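Local coordinates for fusarinine C esterase sidJ (Aspergillus fumigatus, PDB 6GUP), which hydrolyses the ester bonds of the fungal siderophore fusarinine C, releasing fusarinine and iron, but leaves triacetylfusarinine C uncleaved, at residues M162-E170 / D249-S257; L256-G266 / R301-N309. All coordinates share one frame; numbering follows the deposited sequence.

Interaction 1. Residues M162-E170 / D249-S257; sequences MQAPVSDRE and DDLFSSDLS
Arg169 and Asp255 meet head on in a two-pronged salt bridge. Arg169 NH2 reaches Asp255 OD1 at 2.9 Å and Arg169 NH1 reaches Asp255 OD2 at 3.1 Å, and the guanidinium and carboxylate planes are only 2° apart. Each oxygen is approached on its syn side, although the two planes are stepped, each nitrogen lying somewhat out of the carboxylate plane. The arginine chain is extended from CG to NE, with CG anti to the backbone N (chi1 160°), which carries the charge from the first turn of helix 168-178 across to the 253-256 beta turn.

Glu170 makes a second fork on the same turn. Its OE1 accepts from Ser254 N at 3.0 Å, from above the carboxylate plane, while Glu170 OE2 takes the Ser254 OG proton through its syn lone pair at 2.7 Å.

Hydroxyl bonds extend the polar contact toward the helix start. Ser167, the N-cap of the helix, accepts from Glu170 N through its OG, which donates to Ser253 OG at 2.7 Å. A water joins Ser167 N to Phe252 O.

The apolar part centres on the Phe252 ring, held between two aliphatic carbons. Pro165 CB stands over one face, 3.6 Å from the Phe252 centroid and 4° off the normal, a CH-pi contact; Leu251 CB lies over the opposite face. Met162 SD makes an oblique Met-aromatic contact near CZ.

The contact fastens the loop preceding helix 258-262 to the end of strand 159-163, in the central sheet of the alpha/beta-hydrolase fold, and to helix 168-178 after it. Three carboxylates gather here, with Glu170 OE2 and Asp255 OD1 4.2 Å apart; Arg169 and the serine donors probably offset that repulsion, and the cap bond from Glu170 N together with the bond to Ser253 OG fixes the rotation of the Ser167 hydroxyl.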
loop_
_atom_site.group_PDB
_atom_site.type_symbol
_atom_site.label_atom_id
_atom_site.label_comp_id
_atom_site.label_asym_id
_atom_site.label_seq_id
_atom_site.Cartn_x
_atom_site.Cartn_y
_atom_site.Cartn_z
ATOM N N MET A 162 -2.129 -22.403 -0.933
ATOM C CA MET A 162 -1.369 -21.779 0.152
ATOM C C MET A 162 0.105 -22.131 -0.011
ATOM O O MET A 162 0.484 -23.298 0.094
ATOM C CB MET A 162 -1.879 -22.249 1.518
ATOM C CG MET A 162 -3.357 -21.982 1.753
ATOM S SD MET A 162 -3.828 -21.990 3.497
ATOM C CE MET A 162 -3.715 -23.729 3.897
ATOM N N GLN A 163 0.926 -21.119 -0.281
ATOM C CA GLN A 163 2.359 -21.300 -0.504
ATOM C C GLN A 163 3.126 -20.885 0.748
ATOM O O GLN A 163 3.036 -19.734 1.179
ATOM C CB GLN A 163 2.805 -20.473 -1.712
ATOM C CG GLN A 163 4.244 -20.714 -2.156
ATOM C CD GLN A 163 5.266 -19.856 -1.423
ATOM O OE1 GLN A 163 5.048 -18.668 -1.196
ATOM N NE2 GLN A 163 6.391 -20.457 -1.061
ATOM N N ALA A 164 3.877 -21.830 1.315
ATOM C CA ALA A 164 4.630 -21.630 2.555
ATOM C C ALA A 164 3.791 -21.042 3.710
ATOM O O ALA A 164 4.151 -20.000 4.269
ATOM C CB ALA A 164 5.866 -20.774 2.285
ATOM N N PRO A 165 2.663 -21.701 4.058
ATOM C CA PRO A 165 1.910 -21.278 5.245
ATOM C C PRO A 165 2.670 -21.664 6.513
ATOM O O PRO A 165 2.699 -22.837 6.893
ATOM C CB PRO A 165 0.588 -22.042 5.122
ATOM C CG PRO A 165 0.920 -23.246 4.318
ATOM C CD PRO A 165 2.018 -22.842 3.379
ATOM N N VAL A 166 3.285 -20.666 7.143
ATOM C CA VAL A 166 4.247 -20.872 8.220
ATOM C C VAL A 166 3.796 -20.103 9.460
ATOM O O VAL A 166 3.331 -18.965 9.360
ATOM C CB VAL A 166 5.656 -20.418 7.763
ATOM C CG1 VAL A 166 6.631 -20.298 8.929
ATOM C CG2 VAL A 166 6.200 -21.386 6.720
ATOM N N SER A 167 3.938 -20.739 10.621
ATOM C CA SER A 167 3.619 -20.112 11.902
ATOM C C SER A 167 4.657 -19.046 12.251
ATOM O O SER A 167 5.848 -19.350 12.364
ATOM C CB SER A 167 3.557 -21.162 13.018
ATOM O OG SER A 167 3.499 -20.558 14.301
ATOM N N ASP A 168 4.199 -17.803 12.404
ATOM C CA ASP A 168 5.050 -16.705 12.879
ATOM C C ASP A 168 5.540 -16.962 14.300
ATOM O O ASP A 168 6.688 -16.660 14.627
ATOM C CB ASP A 168 4.304 -15.364 12.837
ATOM C CG ASP A 168 4.099 -14.843 11.424
ATOM O OD1 ASP A 168 5.057 -14.866 10.622
ATOM O OD2 ASP A 168 2.975 -14.390 11.120
ATOM N N ARG A 169 4.657 -17.505 15.137
ATOM C CA ARG A 169 5.008 -17.909 16.500
ATOM C C ARG A 169 6.192 -18.878 16.511
ATOM O O ARG A 169 7.168 -18.659 17.232
ATOM C CB ARG A 169 3.796 -18.534 17.209
ATOM C CG ARG A 169 4.151 -19.392 18.412
ATOM C CD ARG A 169 2.935 -19.962 19.109
ATOM N NE ARG A 169 3.369 -20.964 20.085
ATOM C CZ ARG A 169 3.422 -22.285 19.890
ATOM N NH1 ARG A 169 3.855 -23.065 20.880
ATOM N NH2 ARG A 169 3.025 -22.851 18.749
ATOM N N GLU A 170 6.091 -19.943 15.720
ATOM C CA GLU A 170 7.166 -20.940 15.625
ATOM C C GLU A 170 8.405 -20.422 14.891
ATOM O O GLU A 170 9.511 -20.894 15.153
ATOM C CB GLU A 170 6.665 -22.241 14.991
ATOM C CG GLU A 170 5.814 -23.069 15.939
ATOM C CD GLU A 170 5.501 -24.449 15.407
ATOM O OE1 GLU A 170 5.147 -24.570 14.215
ATOM O OE2 GLU A 170 5.586 -25.418 16.190
ATOM N N ASP A 249 -3.931 -15.283 14.328
ATOM C CA ASP A 249 -2.815 -15.499 13.400
ATOM C C ASP A 249 -2.303 -16.934 13.420
ATOM O O ASP A 249 -1.895 -17.461 12.383
ATOM C CB ASP A 249 -1.648 -14.558 13.728
ATOM C CG ASP A 249 -2.018 -13.090 13.598
ATOM O OD1 ASP A 249 -2.797 -12.740 12.687
ATOM O OD2 ASP A 249 -1.519 -12.282 14.408
ATOM N N ASP A 250 -2.331 -17.563 14.596
ATOM C CA ASP A 250 -1.716 -18.872 14.798
ATOM C C ASP A 250 -2.584 -20.010 14.237
ATOM O O ASP A 250 -3.213 -20.768 14.980
ATOM C CB ASP A 250 -1.403 -19.069 16.291
ATOM C CG ASP A 250 -0.481 -20.248 16.553
ATOM O OD1 ASP A 250 0.262 -20.647 15.635
ATOM O OD2 ASP A 250 -0.494 -20.768 17.689
ATOM N N LEU A 251 -2.598 -20.107 12.909
ATOM C CA LEU A 251 -3.337 -21.143 12.183
ATOM C C LEU A 251 -2.459 -22.342 11.819
ATOM O O LEU A 251 -2.970 -23.454 11.678
ATOM C CB LEU A 251 -3.945 -20.558 10.901
ATOM C CG LEU A 251 -4.992 -19.452 11.075
ATOM C CD1 LEU A 251 -5.241 -18.731 9.759
ATOM C CD2 LEU A 251 -6.293 -20.016 11.625
ATOM N N PHE A 252 -1.147 -22.119 11.684
ATOM C CA PHE A 252 -0.237 -23.092 11.071
ATOM C C PHE A 252 0.839 -23.668 12.007
ATOM O O PHE A 252 1.808 -24.265 11.530
ATOM C CB PHE A 252 0.426 -22.451 9.841
ATOM C CG PHE A 252 -0.553 -21.853 8.864
ATOM C CD1 PHE A 252 -1.569 -22.633 8.314
ATOM C CD2 PHE A 252 -0.462 -20.514 8.484
ATOM C CE1 PHE A 252 -2.476 -22.092 7.415
ATOM C CE2 PHE A 252 -1.368 -19.969 7.584
ATOM C CZ PHE A 252 -2.376 -20.758 7.049
ATOM N N SER A 253 0.670 -23.516 13.325
ATOM C CA SER A 253 1.616 -24.100 14.291
ATOM C C SER A 253 1.503 -25.625 14.331
ATOM O O SER A 253 0.405 -26.176 14.270
ATOM C CB SER A 253 1.421 -23.527 15.700
ATOM O OG SER A 253 2.092 -22.288 15.834
ATOM N N SER A 254 2.652 -26.286 14.441
ATOM C CA SER A 254 2.738 -27.747 14.407
ATOM C C SER A 254 2.193 -28.453 15.652
ATOM O O SER A 254 1.871 -29.640 15.584
ATOM C CB SER A 254 4.186 -28.183 14.160
ATOM O OG SER A 254 5.022 -27.847 15.254
ATOM N N ASP A 255 2.092 -27.737 16.774
ATOM C CA ASP A 255 1.599 -28.316 18.037
ATOM C C ASP A 255 0.115 -28.023 18.339
ATOM O O ASP A 255 -0.338 -28.250 19.465
ATOM C CB ASP A 255 2.499 -27.892 19.215
ATOM C CG ASP A 255 2.473 -26.391 19.486
ATOM O OD1 ASP A 255 2.104 -25.612 18.580
ATOM O OD2 ASP A 255 2.840 -25.989 20.610
ATOM N N LEU A 256 -0.634 -27.533 17.347
ATOM C CA LEU A 256 -2.083 -27.371 17.485
ATOM C C LEU A 256 -2.750 -28.740 17.494
ATOM O O LEU A 256 -2.336 -29.639 16.761
ATOM C CB LEU A 256 -2.668 -26.529 16.345
ATOM C CG LEU A 256 -2.187 -25.084 16.190
ATOM C CD1 LEU A 256 -2.940 -24.415 15.050
ATOM C CD2 LEU A 256 -2.347 -24.283 17.474
ATOM N N SER A 257 -3.779 -28.890 18.324
ATOM C CA SER A 257 -4.502 -30.156 18.449
ATOM C C SER A 257 -5.406 -30.405 17.245
ATOM O O SER A 257 -5.699 -29.489 16.471
ATOM C CB SER A 257 -5.345 -30.165 19.727
ATOM O OG SER A 257 -6.393 -29.212 19.656
HETATM O O HOH W 1 4.292 -23.694 10.582
#

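Interaction 2. Residues L256-G266 / R301-N309; sequences LSDEQLGKTFG and RWRNATDHN
Leu256 O is gripped by both terminal nitrogens of Arg301: NH2 at 2.7 Å, in the carbonyl plane and with the oxygen near the guanidinium plane, and NH1 through a weak bond. This ties the residues leading into helix 258-262 to helix 295-307 of the alpha/beta-hydrolase fold; the axes of segments 258-262 and 301-307 cross at -54°, 9.4 Å apart at closest. A bend at chi3 (71°) in Arg301 turns the guanidinium toward the start of the shorter helix, where Ser257 and Gln260 form a capping box. There Arg301 NH2 also makes a weak salt bridge to Asp258 OD1 at 3.3 Å, while Leu261 CD1 lies over one guanidinium face. A water donates to both Asp258 OD1 and Arg301 O.

Between the two segments the packing is largely apolar. Ala305 CB touches Leu261 CB and Phe265 CB, and Leu261 CD2 reaches Trp302 CD1. The Phe265 ring and the five-membered ring of Trp302 form an offset stack, planes 21° apart and centroids 4.1 Å apart; Trp302 CB adds a CH-pi contact to the same phenyl ring. The Phe282 ring also meets the indole, at a steep angle.

Toward the C-terminal ends, Gly266 CA approaches Ala305 O at 3.3 Å in a CA-H...O contact, and His308 NE2 donates a weak bond, 2.7 Å long, to Gly266 O at the edge of its imidazole.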
loop_
_atom_site.group_PDB
_atom_site.type_symbol
_atom_site.label_atom_id
_atom_site.label_comp_id
_atom_site.label_asym_id
_atom_site.label_seq_id
_atom_site.Cartn_x
_atom_site.Cartn_y
_atom_site.Cartn_z
ATOM N N LEU A 256 -0.634 -27.533 17.347
ATOM C CA LEU A 256 -2.083 -27.371 17.485
ATOM C C LEU A 256 -2.750 -28.740 17.494
ATOM O O LEU A 256 -2.336 -29.639 16.761
ATOM C CB LEU A 256 -2.668 -26.529 16.345
ATOM C CG LEU A 256 -2.187 -25.084 16.190
ATOM C CD1 LEU A 256 -2.940 -24.415 15.050
ATOM C CD2 LEU A 256 -2.347 -24.283 17.474
ATOM N N SER A 257 -3.779 -28.890 18.324
ATOM C CA SER A 257 -4.502 -30.156 18.449
ATOM C C SER A 257 -5.406 -30.405 17.245
ATOM O O SER A 257 -5.699 -29.489 16.471
ATOM C CB SER A 257 -5.345 -30.165 19.727
ATOM O OG SER A 257 -6.393 -29.212 19.656
ATOM N N ASP A 258 -5.851 -31.652 17.109
ATOM C CA ASP A 258 -6.820 -32.031 16.074
ATOM C C ASP A 258 -8.175 -31.343 16.264
ATOM O O ASP A 258 -8.880 -31.092 15.283
ATOM C CB ASP A 258 -7.007 -33.555 16.025
ATOM C CG ASP A 258 -5.806 -34.280 15.433
ATOM O OD1 ASP A 258 -5.252 -33.814 14.414
ATOM O OD2 ASP A 258 -5.421 -35.332 15.981
ATOM N N GLU A 259 -8.534 -31.044 17.515
ATOM C CA GLU A 259 -9.725 -30.239 17.809
ATOM C C GLU A 259 -9.599 -28.840 17.199
ATOM O O GLU A 259 -10.537 -28.349 16.574
ATOM C CB GLU A 259 -9.968 -30.120 19.322
ATOM C CG GLU A 259 -11.419 -29.812 19.680
ATOM C CD GLU A 259 -11.561 -28.911 20.895
ATOM O OE1 GLU A 259 -10.952 -29.213 21.943
ATOM O OE2 GLU A 259 -12.294 -27.902 20.802
ATOM N N GLN A 260 -8.434 -28.218 17.381
ATOM C CA GLN A 260 -8.166 -26.871 16.853
ATOM C C GLN A 260 -8.095 -26.824 15.324
ATOM O O GLN A 260 -8.603 -25.879 14.714
ATOM C CB GLN A 260 -6.881 -26.300 17.461
ATOM C CG GLN A 260 -7.052 -25.891 18.920
ATOM C CD GLN A 260 -5.757 -25.868 19.716
ATOM O OE1 GLN A 260 -4.709 -26.326 19.259
ATOM N NE2 GLN A 260 -5.829 -25.332 20.925
ATOM N N LEU A 261 -7.474 -27.834 14.713
ATOM C CA LEU A 261 -7.448 -27.958 13.248
ATOM C C LEU A 261 -8.846 -28.193 12.663
ATOM O O LEU A 261 -9.123 -27.771 11.540
ATOM C CB LEU A 261 -6.503 -29.081 12.805
ATOM C CG LEU A 261 -5.014 -28.902 13.121
ATOM C CD1 LEU A 261 -4.250 -30.175 12.791
ATOM C CD2 LEU A 261 -4.420 -27.717 12.376
ATOM N N GLY A 262 -9.713 -28.862 13.425
ATOM C CA GLY A 262 -11.125 -29.019 13.067
ATOM C C GLY A 262 -11.904 -27.713 12.987
ATOM O O GLY A 262 -12.863 -27.608 12.220
ATOM N N LYS A 263 -11.491 -26.724 13.781
ATOM C CA LYS A 263 -12.100 -25.387 13.769
ATOM C C LYS A 263 -11.680 -24.517 12.581
ATOM O O LYS A 263 -12.348 -23.522 12.295
ATOM C CB LYS A 263 -11.783 -24.635 15.069
ATOM C CG LYS A 263 -12.173 -25.387 16.332
ATOM C CD LYS A 263 -12.526 -24.458 17.480
ATOM C CE LYS A 263 -12.757 -25.245 18.761
ATOM N NZ LYS A 263 -13.655 -24.530 19.708
ATOM N N THR A 264 -10.583 -24.873 11.908
ATOM C CA THR A 264 -10.056 -24.094 10.782
ATOM C C THR A 264 -10.094 -24.902 9.480
ATOM O O THR A 264 -10.983 -24.690 8.653
ATOM C CB THR A 264 -8.632 -23.585 11.081
ATOM O OG1 THR A 264 -7.773 -24.692 11.382
ATOM C CG2 THR A 264 -8.654 -22.628 12.269
ATOM N N PHE A 265 -9.157 -25.836 9.308
ATOM C CA PHE A 265 -9.140 -26.707 8.120
ATOM C C PHE A 265 -10.418 -27.544 8.019
ATOM O O PHE A 265 -10.963 -27.717 6.927
ATOM C CB PHE A 265 -7.926 -27.642 8.133
ATOM C CG PHE A 265 -6.622 -26.955 7.847
ATOM C CD1 PHE A 265 -6.189 -26.769 6.539
ATOM C CD2 PHE A 265 -5.815 -26.508 8.888
ATOM C CE1 PHE A 265 -4.980 -26.143 6.272
ATOM C CE2 PHE A 265 -4.605 -25.879 8.629
ATOM C CZ PHE A 265 -4.187 -25.696 7.319
ATOM N N GLY A 266 -10.885 -28.048 9.161
ATOM C CA GLY A 266 -12.127 -28.819 9.238
ATOM C C GLY A 266 -13.399 -28.064 8.890
ATOM O O GLY A 266 -14.385 -28.679 8.480
ATOM N N ARG A 301 -1.708 -34.110 8.901
ATOM C CA ARG A 301 -2.675 -33.647 9.901
ATOM C C ARG A 301 -3.620 -32.571 9.346
ATOM O O ARG A 301 -4.808 -32.566 9.673
ATOM C CB ARG A 301 -1.960 -33.149 11.160
ATOM C CG ARG A 301 -1.278 -34.269 11.934
ATOM C CD ARG A 301 -0.623 -33.762 13.204
ATOM N NE ARG A 301 -1.639 -33.392 14.191
ATOM C CZ ARG A 301 -1.754 -32.216 14.817
ATOM N NH1 ARG A 301 -0.892 -31.213 14.624
ATOM N NH2 ARG A 301 -2.754 -32.049 15.681
ATOM N N TRP A 302 -3.096 -31.677 8.505
ATOM C CA TRP A 302 -3.940 -30.708 7.792
ATOM C C TRP A 302 -4.844 -31.402 6.771
ATOM O O TRP A 302 -6.019 -31.051 6.651
ATOM C CB TRP A 302 -3.104 -29.631 7.089
ATOM C CG TRP A 302 -2.359 -28.698 8.010
ATOM C CD1 TRP A 302 -2.460 -28.612 9.373
ATOM C CD2 TRP A 302 -1.421 -27.691 7.617
ATOM N NE1 TRP A 302 -1.628 -27.629 9.851
ATOM C CE2 TRP A 302 -0.980 -27.045 8.795
ATOM C CE3 TRP A 302 -0.902 -27.276 6.383
ATOM C CZ2 TRP A 302 -0.044 -26.006 8.774
ATOM C CZ3 TRP A 302 0.031 -26.241 6.364
ATOM C CH2 TRP A 302 0.448 -25.617 7.554
ATOM N N ARG A 303 -4.295 -32.378 6.045
ATOM C CA ARG A 303 -5.081 -33.183 5.103
ATOM C C ARG A 303 -6.243 -33.885 5.803
ATOM O O ARG A 303 -7.389 -33.782 5.362
ATOM C CB ARG A 303 -4.203 -34.220 4.383
ATOM C CG ARG A 303 -4.997 -35.205 3.532
ATOM C CD ARG A 303 -4.136 -36.043 2.605
ATOM N NE ARG A 303 -4.978 -36.897 1.765
ATOM C CZ ARG A 303 -4.562 -37.619 0.723
ATOM N NH1 ARG A 303 -3.283 -37.617 0.343
ATOM N NH2 ARG A 303 -5.442 -38.354 0.044
ATOM N N ASN A 304 -5.933 -34.591 6.888
ATOM C CA ASN A 304 -6.937 -35.346 7.646
ATOM C C ASN A 304 -7.985 -34.449 8.315
ATOM O O ASN A 304 -9.152 -34.834 8.417
ATOM C CB ASN A 304 -6.265 -36.252 8.688
ATOM C CG ASN A 304 -5.515 -37.419 8.059
ATOM O OD1 ASN A 304 -5.993 -38.046 7.112
ATOM N ND2 ASN A 304 -4.338 -37.722 8.595
ATOM N N ALA A 305 -7.569 -33.263 8.763
ATOM C CA ALA A 305 -8.506 -32.252 9.265
ATOM C C ALA A 305 -9.398 -31.717 8.142
ATOM O O ALA A 305 -10.616 -31.632 8.305
ATOM C CB ALA A 305 -7.757 -31.110 9.936
ATOM N N THR A 306 -8.783 -31.375 7.007
ATOM C CA THR A 306 -9.499 -30.872 5.824
ATOM C C THR A 306 -10.483 -31.899 5.247
ATOM O O THR A 306 -11.622 -31.556 4.924
ATOM C CB THR A 306 -8.511 -30.453 4.708
ATOM O OG1 THR A 306 -7.557 -29.522 5.230
ATOM C CG2 THR A 306 -9.235 -29.801 3.534
ATOM N N ASP A 307 -10.031 -33.146 5.118
ATOM C CA ASP A 307 -10.837 -34.233 4.537
ATOM C C ASP A 307 -11.719 -34.987 5.545
ATOM O O ASP A 307 -12.455 -35.895 5.148
ATOM C CB ASP A 307 -9.925 -35.235 3.806
ATOM C CG ASP A 307 -9.353 -34.683 2.505
ATOM O OD1 ASP A 307 -9.778 -33.597 2.046
ATOM O OD2 ASP A 307 -8.470 -35.350 1.929
ATOM N N HIS A 308 -11.652 -34.613 6.827
ATOM C CA HIS A 308 -12.419 -35.265 7.898
ATOM C C HIS A 308 -12.163 -36.781 7.957
ATOM O O HIS A 308 -13.095 -37.583 8.062
ATOM C CB HIS A 308 -13.916 -34.937 7.770
ATOM C CG HIS A 308 -14.227 -33.487 7.961
ATOM N ND1 HIS A 308 -14.767 -32.992 9.129
ATOM C CD2 HIS A 308 -14.060 -32.423 7.142
ATOM C CE1 HIS A 308 -14.927 -31.686 9.017
ATOM N NE2 HIS A 308 -14.506 -31.315 7.822
ATOM N N ASN A 309 -10.880 -37.142 7.883
ATOM C CA ASN A 309 -10.411 -38.532 7.956
ATOM C C ASN A 309 -11.033 -39.435 6.878
ATOM O O ASN A 309 -11.567 -40.507 7.178
ATOM C CB ASN A 309 -10.644 -39.109 9.361
ATOM C CG ASN A 309 -10.018 -38.258 10.453
ATOM O OD1 ASN A 309 -8.803 -38.071 10.487
ATOM N ND2 ASN A 309 -10.849 -37.746 11.355
HETATM O O HOH W 2 -5.655 -34.053 11.742
HETATM O O HOH W 3 -12.979 -29.263 5.896
#

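How the interactions relate
From the N terminus, the chain leaves strand 159-163, enters helix 168-178 and passes through the largely helical excursion that follows; interaction 1 closes this 78-residue span when 249-257 returns to the strand's end. Interaction 2 then opens at the shared residues Leu256 and Ser257 and closes a second, 34-residue loop that includes strand 278-283, so the two are consecutive and neither nest nor cross. Their centres are about 13 Å apart, and they touch: Met162 CE meets Phe265 CE1 at 3.6 Å, and the Phe252 and Trp302 rings meet. Together they join the excursion's return to the central sheet and to helix 295-307.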